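CDGSH iron-sulfur domain-containing protein NEET (Arabidopsis thaliana, PDB 3S2R) binds one [2Fe-2S] cluster in each subunit of a homodimer, acts as an iron-sulfur transfer protein, and plays a role in plant development, senescence and iron metabolism. Local coordinates at residues Asn44-Cys49 with Phe57-Gly62; Tyr48-Arg53 with Gly76-Lys81. The protein carries 1 engineered substitution. All coordinates share one frame; numbering follows the deposited sequence.

Contact 1: residues Asn44-Cys49 with Phe57-Gly62; sequences NITPYC and FPLCDG. With FES (Fe2/s2 (inorganic) cluster), chain D.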
loop_
_atom_site.group_PDB
_atom_site.type_symbol
_atom_site.label_atom_id
_atom_site.label_comp_id
_atom_site.label_asym_id
_atom_site.label_seq_id
_atom_site.Cartn_x
_atom_site.Cartn_y
_atom_site.Cartn_z
ATOM N N ASN B 44 5.047 -1.733 -20.004
ATOM C CA ASN B 44 5.850 -2.816 -19.489
ATOM C C ASN B 44 5.991 -2.777 -17.974
ATOM O O ASN B 44 5.994 -3.825 -17.322
ATOM C CB ASN B 44 7.237 -2.855 -20.146
ATOM C CG ASN B 44 8.038 -4.005 -19.691
ATOM O OD1 ASN B 44 7.589 -5.160 -19.809
ATOM N ND2 ASN B 44 9.178 -3.723 -19.085
ATOM N N ILE B 45 6.100 -1.566 -17.387
ATOM C CA ILE B 45 6.228 -1.378 -15.953
ATOM C C ILE B 45 5.151 -0.407 -15.484
ATOM O O ILE B 45 5.014 0.683 -16.028
ATOM C CB ILE B 45 7.630 -0.867 -15.552
ATOM C CG1 ILE B 45 8.715 -1.796 -16.111
ATOM C CG2 ILE B 45 7.681 -0.780 -14.026
ATOM C CD1 ILE B 45 10.138 -1.334 -15.763
ATOM N N THR B 46 4.400 -0.811 -14.475
ATOM C CA THR B 46 3.322 0.022 -13.932
ATOM C C THR B 46 3.498 0.052 -12.420
ATOM O O THR B 46 3.381 -1.015 -11.775
ATOM C CB THR B 46 1.939 -0.505 -14.290
ATOM O OG1 THR B 46 1.888 -0.706 -15.716
ATOM C CG2 THR B 46 0.856 0.516 -13.886
ATOM N N PRO B 47 3.777 1.234 -11.808
ATOM C CA PRO B 47 4.000 1.289 -10.376
ATOM C C PRO B 47 2.704 1.509 -9.597
ATOM O O PRO B 47 1.918 2.421 -9.916
ATOM C CB PRO B 47 4.933 2.493 -10.226
ATOM C CG PRO B 47 4.520 3.439 -11.329
ATOM C CD PRO B 47 4.112 2.530 -12.466
ATOM N N TYR B 48 2.510 0.677 -8.565
ATOM C CA TYR B 48 1.354 0.701 -7.704
ATOM C C TYR B 48 1.748 1.219 -6.326
ATOM O O TYR B 48 2.768 0.855 -5.758
ATOM C CB TYR B 48 0.689 -0.673 -7.632
ATOM C CG TYR B 48 -0.237 -0.900 -8.782
ATOM C CD1 TYR B 48 -1.624 -0.802 -8.627
ATOM C CD2 TYR B 48 0.243 -1.146 -10.060
ATOM C CE1 TYR B 48 -2.486 -0.945 -9.721
ATOM C CE2 TYR B 48 -0.622 -1.313 -11.135
ATOM C CZ TYR B 48 -1.983 -1.193 -10.959
ATOM O OH TYR B 48 -2.854 -1.310 -12.022
ATOM N N CYS B 49 0.885 2.057 -5.770
ATOM C CA CYS B 49 1.114 2.733 -4.516
ATOM C C CYS B 49 1.006 1.832 -3.306
ATOM O O CYS B 49 0.055 1.053 -3.143
ATOM C CB CYS B 49 0.091 3.903 -4.390
ATOM S SG CYS B 49 0.339 4.931 -2.900
ATOM N N PHE B 57 -4.095 7.006 -6.606
ATOM C CA PHE B 57 -4.214 5.720 -5.933
ATOM C C PHE B 57 -5.299 4.884 -6.652
ATOM O O PHE B 57 -6.378 5.397 -6.933
ATOM C CB PHE B 57 -4.584 5.933 -4.463
ATOM C CG PHE B 57 -4.465 4.688 -3.646
ATOM C CD1 PHE B 57 -5.552 3.814 -3.500
ATOM C CD2 PHE B 57 -3.270 4.403 -2.995
ATOM C CE1 PHE B 57 -5.434 2.650 -2.770
ATOM C CE2 PHE B 57 -3.126 3.215 -2.281
ATOM C CZ PHE B 57 -4.200 2.348 -2.140
ATOM N N PRO B 58 -5.040 3.591 -6.949
ATOM C CA PRO B 58 -3.966 2.723 -6.473
ATOM C C PRO B 58 -2.614 2.828 -7.182
ATOM O O PRO B 58 -1.715 2.080 -6.845
ATOM C CB PRO B 58 -4.574 1.319 -6.634
ATOM C CG PRO B 58 -5.443 1.438 -7.819
ATOM C CD PRO B 58 -6.081 2.806 -7.645
ATOM N N LEU B 59 -2.464 3.732 -8.142
ATOM C CA LEU B 59 -1.182 3.935 -8.828
ATOM C C LEU B 59 -0.291 4.837 -8.017
ATOM O O LEU B 59 -0.793 5.650 -7.204
ATOM C CB LEU B 59 -1.417 4.561 -10.192
ATOM C CG LEU B 59 -2.272 3.740 -11.145
ATOM C CD1 LEU B 59 -2.593 4.587 -12.372
ATOM C CD2 LEU B 59 -1.613 2.402 -11.536
ATOM N N CYS B 60 1.023 4.682 -8.191
ATOM C CA CYS B 60 2.023 5.561 -7.577
ATOM C C CYS B 60 2.221 6.812 -8.405
ATOM O O CYS B 60 2.465 6.715 -9.607
ATOM C CB CYS B 60 3.336 4.774 -7.498
ATOM S SG CYS B 60 4.772 5.743 -6.974
ATOM N N ASP B 61 2.101 7.969 -7.759
ATOM C CA ASP B 61 2.334 9.265 -8.435
ATOM C C ASP B 61 3.555 9.971 -7.886
ATOM O O ASP B 61 3.757 11.138 -8.220
ATOM C CB ASP B 61 1.075 10.161 -8.384
ATOM C CG ASP B 61 0.800 10.737 -7.010
ATOM O OD1 ASP B 61 1.497 10.363 -6.032
ATOM O OD2 ASP B 61 -0.119 11.587 -6.958
ATOM N N GLY B 62 4.382 9.275 -7.090
ATOM C CA GLY B 62 5.557 9.903 -6.504
ATOM C C GLY B 62 5.297 10.616 -5.189
ATOM O O GLY B 62 6.231 11.213 -4.636
HETATM FE FE1 FES D . 2.461 5.847 -2.935
HETATM FE FE2 FES D . 4.507 6.105 -4.720
HETATM S S1 FES D . 2.735 7.443 -4.410
HETATM S S2 FES D . 4.117 4.396 -3.283
HETATM O O HOH W 1 -1.794 0.056 -4.863
#

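Contact 2: residues Tyr48-Arg53 with Gly76-Lys81; sequences YCRCWR and GPLLLK. With FES (Fe2/s2 (inorganic) cluster), chain D.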
loop_
_atom_site.group_PDB
_atom_site.type_symbol
_atom_site.label_atom_id
_atom_site.label_comp_id
_atom_site.label_asym_id
_atom_site.label_seq_id
_atom_site.Cartn_x
_atom_site.Cartn_y
_atom_site.Cartn_z
ATOM N N TYR B 48 2.510 0.677 -8.565
ATOM C CA TYR B 48 1.354 0.701 -7.704
ATOM C C TYR B 48 1.748 1.219 -6.326
ATOM O O TYR B 48 2.768 0.855 -5.758
ATOM C CB TYR B 48 0.689 -0.673 -7.632
ATOM C CG TYR B 48 -0.237 -0.900 -8.782
ATOM C CD1 TYR B 48 -1.624 -0.802 -8.627
ATOM C CD2 TYR B 48 0.243 -1.146 -10.060
ATOM C CE1 TYR B 48 -2.486 -0.945 -9.721
ATOM C CE2 TYR B 48 -0.622 -1.313 -11.135
ATOM C CZ TYR B 48 -1.983 -1.193 -10.959
ATOM O OH TYR B 48 -2.854 -1.310 -12.022
ATOM N N CYS B 49 0.885 2.057 -5.770
ATOM C CA CYS B 49 1.114 2.733 -4.516
ATOM C C CYS B 49 1.006 1.832 -3.306
ATOM O O CYS B 49 0.055 1.053 -3.143
ATOM C CB CYS B 49 0.091 3.903 -4.390
ATOM S SG CYS B 49 0.339 4.931 -2.900
ATOM N N ARG B 50 1.991 1.964 -2.430
ATOM C CA ARG B 50 1.966 1.307 -1.113
ATOM C C ARG B 50 2.035 2.310 0.029
ATOM O O ARG B 50 2.265 1.921 1.170
ATOM C CB ARG B 50 3.084 0.286 -1.021
ATOM C CG ARG B 50 2.968 -0.809 -2.124
ATOM C CD ARG B 50 3.905 -1.967 -1.902
ATOM N NE ARG B 50 5.312 -1.559 -2.048
ATOM C CZ ARG B 50 6.329 -2.405 -2.020
ATOM N NH1 ARG B 50 6.129 -3.719 -1.959
ATOM N NH2 ARG B 50 7.577 -1.944 -2.093
ATOM N N CYS B 51 1.801 3.594 -0.274
ATOM C CA CYS B 51 1.934 4.626 0.743
ATOM C C CYS B 51 0.645 5.302 1.106
ATOM O O CYS B 51 0.627 6.063 2.074
ATOM C CB CYS B 51 2.983 5.678 0.341
ATOM S SG CYS B 51 2.462 6.874 -0.888
ATOM N N TRP B 52 -0.440 5.049 0.382
ATOM C CA TRP B 52 -1.731 5.640 0.723
ATOM C C TRP B 52 -1.704 7.155 0.651
ATOM O O TRP B 52 -2.463 7.819 1.369
ATOM C CB TRP B 52 -2.245 5.142 2.080
ATOM C CG TRP B 52 -2.357 3.641 2.035
ATOM C CD1 TRP B 52 -1.360 2.772 2.299
ATOM C CD2 TRP B 52 -3.507 2.863 1.647
ATOM N NE1 TRP B 52 -1.810 1.467 2.111
ATOM C CE2 TRP B 52 -3.107 1.501 1.691
ATOM C CE3 TRP B 52 -4.830 3.164 1.281
ATOM C CZ2 TRP B 52 -3.993 0.464 1.399
ATOM C CZ3 TRP B 52 -5.703 2.114 0.988
ATOM C CH2 TRP B 52 -5.271 0.781 1.032
ATOM N N ARG B 53 -0.857 7.711 -0.207
ATOM C CA ARG B 53 -0.801 9.186 -0.394
ATOM C C ARG B 53 -0.981 9.589 -1.846
ATOM O O ARG B 53 -1.132 10.765 -2.146
ATOM C CB ARG B 53 0.504 9.793 0.152
ATOM C CG ARG B 53 0.815 9.540 1.629
ATOM C CD ARG B 53 -0.230 10.140 2.581
ATOM N NE ARG B 53 0.112 9.915 3.982
ATOM C CZ ARG B 53 -0.317 8.869 4.678
ATOM N NH1 ARG B 53 -1.097 7.956 4.079
ATOM N NH2 ARG B 53 0.042 8.722 5.954
ATOM N N GLY B 76 7.860 2.764 -0.728
ATOM C CA GLY B 76 7.897 2.929 -2.159
ATOM C C GLY B 76 6.981 1.950 -2.844
ATOM O O GLY B 76 6.373 1.100 -2.186
ATOM N N PRO B 77 6.869 2.049 -4.165
ATOM C CA PRO B 77 5.825 1.340 -4.873
ATOM C C PRO B 77 6.186 -0.118 -5.224
ATOM O O PRO B 77 7.340 -0.574 -5.090
ATOM C CB PRO B 77 5.721 2.127 -6.204
ATOM C CG PRO B 77 7.078 2.723 -6.398
ATOM C CD PRO B 77 7.466 3.113 -5.019
ATOM N N LEU B 78 5.166 -0.832 -5.631
ATOM C CA LEU B 78 5.260 -2.183 -6.232
ATOM C C LEU B 78 5.249 -2.045 -7.742
ATOM O O LEU B 78 4.341 -1.432 -8.297
ATOM C CB LEU B 78 4.079 -3.004 -5.734
ATOM C CG LEU B 78 4.091 -4.463 -6.218
ATOM C CD1 LEU B 78 5.202 -5.257 -5.506
ATOM C CD2 LEU B 78 2.734 -5.107 -5.890
ATOM N N LEU B 79 6.255 -2.596 -8.424
ATOM C CA LEU B 79 6.375 -2.457 -9.862
ATOM C C LEU B 79 5.833 -3.696 -10.526
ATOM O O LEU B 79 6.403 -4.773 -10.356
ATOM C CB LEU B 79 7.853 -2.267 -10.304
ATOM C CG LEU B 79 8.582 -1.127 -9.590
ATOM C CD1 LEU B 79 9.987 -0.969 -10.167
ATOM C CD2 LEU B 79 7.835 0.216 -9.709
ATOM N N LEU B 80 4.735 -3.576 -11.254
ATOM C CA LEU B 80 4.191 -4.695 -11.999
ATOM C C LEU B 80 4.775 -4.698 -13.392
ATOM O O LEU B 80 4.649 -3.682 -14.108
ATOM C CB LEU B 80 2.648 -4.666 -12.053
ATOM C CG LEU B 80 1.926 -4.581 -10.697
ATOM C CD1 LEU B 80 0.446 -4.683 -10.923
ATOM C CD2 LEU B 80 2.428 -5.671 -9.722
ATOM N N LYS B 81 5.408 -5.810 -13.772
ATOM C CA LYS B 81 6.151 -5.882 -15.002
ATOM C C LYS B 81 5.605 -6.962 -15.904
ATOM O O LYS B 81 5.305 -8.069 -15.469
ATOM C CB LYS B 81 7.626 -6.173 -14.706
ATOM C CG LYS B 81 8.296 -5.190 -13.823
ATOM C CD LYS B 81 9.782 -5.415 -13.722
ATOM C CE LYS B 81 10.460 -4.304 -12.901
ATOM N NZ LYS B 81 11.900 -4.576 -12.810
HETATM FE FE1 FES D . 2.461 5.847 -2.935
HETATM FE FE2 FES D . 4.507 6.105 -4.720
HETATM S S1 FES D . 2.735 7.443 -4.410
HETATM S S2 FES D . 4.117 4.396 -3.283
#

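Contact 1: residues Asn44-Cys49 with Phe57-Gly62
Pro-58 O takes two donors: Cys-49 N at 2.8 Å, tilted out of the carbonyl plane, and a water that also donates to Cys-49 O. The direct bond and the water bridge together tie the backbone of Cys-49 to the loop that follows the cis peptide before Pro-58. One step along, Cys-60 N reaches Pro-47 O at 3.0 Å; the N-H points almost straight at the oxygen (178°) although the donor stands above the carbonyl plane. These two backbone bonds frame a single beta bridge between Tyr-48 and Leu-59.

On the bridge, Leu-59 CD2 lies over one face of the Tyr-48 ring, displaced toward the rim and closest to CZ at 3.7 Å, a CH-pi contact. Thr-46 CG2 meets the same methyl, while Tyr-48 CD1 comes 3.4 Å from Pro-58 O. Next to the second bond, Pro-47 CB packs on Cys-60 CB at 3.9 Å.

With SG anti to the backbone N (chi1 -176°), Cys-49 reaches the first iron at 2.3 Å and still sits at the edge of the Phe-57 ring, 3.6 Å from CD2. Cys-60 SG, also anti to the backbone N, binds the second iron and receives a long hydrogen bond from Gly-62 N. Cys-51 and the engineered Cys-64 complete the protein ligands of the two irons. Leu-59 O is held by Ser-54 OG, outside both segments. Joining the end of strand 45-48 to the cysteine-bearing loop in this way forms part of the [2Fe-2S] cluster-binding site of the CDGSH domain.

Contact 2: residues Tyr48-Arg53 with Gly76-Lys81
Gly-76 O is held side-on by the guanidinium of Arg-50, with NE at 2.9 Å in a fairly straight bond (163°) and NH2 at 3.3 Å in a more bent one. The oxygen lies in the plane of the guanidinium, which fixes how that group is turned. A bend at chi3 (-67°) swings NE toward this carbonyl. The strongest partner of Arg-50 lies elsewhere: NH1 makes a salt bridge to Asp-34 OD2 of the second subunit, so the buried charge joins both chains.

Alongside, Tyr-48 and Leu-78 form an antiparallel hydrogen-bonded pair, with Tyr-48 N to Leu-78 O at 2.8 Å and Leu-78 N to Tyr-48 O at 2.9 Å. Pro-77 fits tightly against the same Tyr-48 carbonyl, its CB 3.2 Å from O. Outward from these bonds, the Arg-50 chain crosses Leu-78 at about a right angle, Arg-50 CD against Leu-78 CB. Leu-80 likewise crosses the Tyr-48 side chain, bringing Leu-80 CD1 to 3.5 Å from Tyr-48 CE2.

Near the cluster, Cys-51 N donates to Cys-49 SG at 3.3 Å, and Cys-51 SG joins that sulfur on the same iron. Strand 78-81 also pairs in parallel with a strand of the second subunit, extending the sheet across the interface, as in the beta-cap of the intertwined NEET dimer.

In the fold
Contacts 1 and 2 share Tyr-48 and Cys-49, and their centres lie about 5 Å apart. The end of strand 45-48 meets loop 57-62 in contact 1, and its last residue, Tyr-48, pairs with strand 78-81 in contact 2, with the probable hydrogen bond from Thr-46 N to Leu-80 O (2.9 Å) continuing the sheet. Side chains join the two as well: Phe-57 CZ packs on Trp-52 CZ3 at 3.5 Å, and Cys-60 CB on Pro-77 CB at 3.8 Å. Cys-49, common to both contacts, and Cys-51 of contact 2 bind one iron of the [2Fe-2S] cluster, and Cys-60 of contact 1 binds the other, with the engineered Cys-64; Gly-76 and Pro-77 line the pocket. Both contacts also reach the second subunit.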